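PDB 4HNZ: ATP-dependent protease subunit HslV from Trypanosoma brucei brucei, which forms the proteolytic core of the mitochondrial HslVU complex, cleaving proteins that HslU has unfolded and helping control DNA helicase PIF2 levels in mitochondrial DNA replication. Local coordinates for residues A[52-55]-A[56-59]. Numbering follows the deposited sequence.
Sequences DAIS and LMEK
The carboxylate of Glu58 carries the CG2 methyl of Ile54 on one face: CG2 of Ile54 stands almost directly above OE2 of Glu58, 3.8 Å away, while that same oxygen forms a salt bridge with Lys80 of the second subunit. A second flat group, the Ala53 carbonyl, also has a methyl over one face. CE of Met57 lies 3.4 Å from O of Ala53, and Met57 N donates to that oxygen at 2.8 Å, only 17° from the carbonyl plane. The bend of the Met57 chain at its last torsion (chi3 -85°) turns CE back along the helix, where it meets CB of Ala53 at 3.9 Å and CG1 of Ile54 at 3.8 Å. On the Glu58 side the chain instead runs straight beyond CG, carrying the carboxylate past the Ile54 carbonyl. Leu56 lays CD1 3.6 Å from O of Asp52, on another side of the same turn.

Backbone N atoms of Leu56 to Lys59 donate in order to the carbonyls of Asp52 to Ser55, the i to i+4 pattern of alpha helix 50-66. Ala53 and Met57 pack on Phe46, with Met57 also reaching Ile44 on strand 42-48, whereas Leu56 meets Trp82 of helix 71-84. This layer of helix against sheet belongs to the sandwich of an Ntn hydrolase, and the Ala53 side chain is about 9 Å from that of Thr1, the active-site residue by similarity.

Ser55 OG turns back to the carbonyl of Ala51, keeping its polarity within the helix. Asp52 accepts from Glu92 N through OD2 and salt-bridges Arg83 of the second subunit through OD1. Ala53 and Met57 thus pack on the sheet, Leu56 on helix 71-84, and both carboxylates pair with basic residues of the second subunit, probably favouring ionised forms.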
# COMPACT_ATOMS: atom_id res chain seq x y z
N ASP A 52 -11.85 -13.48 23.63
CA ASP A 52 -10.56 -14.03 23.20
C ASP A 52 -9.85 -14.57 24.41
O ASP A 52 -9.37 -15.68 24.40
CB ASP A 52 -9.69 -12.99 22.51
CG ASP A 52 -10.15 -12.69 21.11
OD1 ASP A 52 -11.38 -12.80 20.81
OD2 ASP A 52 -9.30 -12.31 20.29
N ALA A 53 -9.84 -13.79 25.47
CA ALA A 53 -9.09 -14.15 26.65
C ALA A 53 -9.67 -15.32 27.36
O ALA A 53 -8.96 -16.20 27.83
CB ALA A 53 -8.97 -12.95 27.60
N ILE A 54 -10.98 -15.35 27.46
CA ILE A 54 -11.67 -16.44 28.11
C ILE A 54 -11.51 -17.74 27.37
O ILE A 54 -11.36 -18.81 27.98
CB ILE A 54 -13.15 -16.08 28.37
CG1 ILE A 54 -13.21 -15.05 29.52
CG2 ILE A 54 -13.98 -17.31 28.74
CD1 ILE A 54 -14.61 -14.58 29.88
N SER A 55 -11.55 -17.69 26.05
CA SER A 55 -11.35 -18.88 25.29
C SER A 55 -9.97 -19.44 25.61
O SER A 55 -9.81 -20.66 25.71
CB SER A 55 -11.51 -18.60 23.79
OG SER A 55 -12.82 -18.18 23.46
N LEU A 56 -8.96 -18.56 25.71
CA LEU A 56 -7.60 -19.05 25.96
C LEU A 56 -7.42 -19.49 27.39
O LEU A 56 -6.73 -20.48 27.65
CB LEU A 56 -6.57 -18.01 25.62
CG LEU A 56 -6.48 -17.77 24.12
CD1 LEU A 56 -5.87 -16.40 23.88
CD2 LEU A 56 -5.67 -18.84 23.42
N MET A 57 -8.09 -18.82 28.33
CA MET A 57 -8.12 -19.29 29.71
C MET A 57 -8.70 -20.70 29.83
O MET A 57 -8.16 -21.52 30.57
CB MET A 57 -8.86 -18.32 30.61
CG MET A 57 -8.01 -17.09 30.81
SD MET A 57 -8.57 -15.82 31.95
CE MET A 57 -9.68 -14.83 30.91
N GLU A 58 -9.76 -20.98 29.09
CA GLU A 58 -10.34 -22.32 29.15
C GLU A 58 -9.40 -23.37 28.62
O GLU A 58 -9.29 -24.44 29.19
CB GLU A 58 -11.65 -22.36 28.41
CG GLU A 58 -12.72 -21.59 29.16
CD GLU A 58 -14.03 -21.49 28.40
OE1 GLU A 58 -14.13 -22.00 27.25
OE2 GLU A 58 -14.98 -20.92 28.98
N LYS A 59 -8.67 -23.05 27.55
CA LYS A 59 -7.66 -24.00 27.05
C LYS A 59 -6.51 -24.16 28.05
O LYS A 59 -6.03 -25.27 28.23
CB LYS A 59 -7.12 -23.60 25.69
CG LYS A 59 -8.18 -23.44 24.61
CD LYS A 59 -8.86 -24.73 24.18
CE LYS A 59 -10.00 -24.39 23.21
NZ LYS A 59 -10.71 -25.59 22.70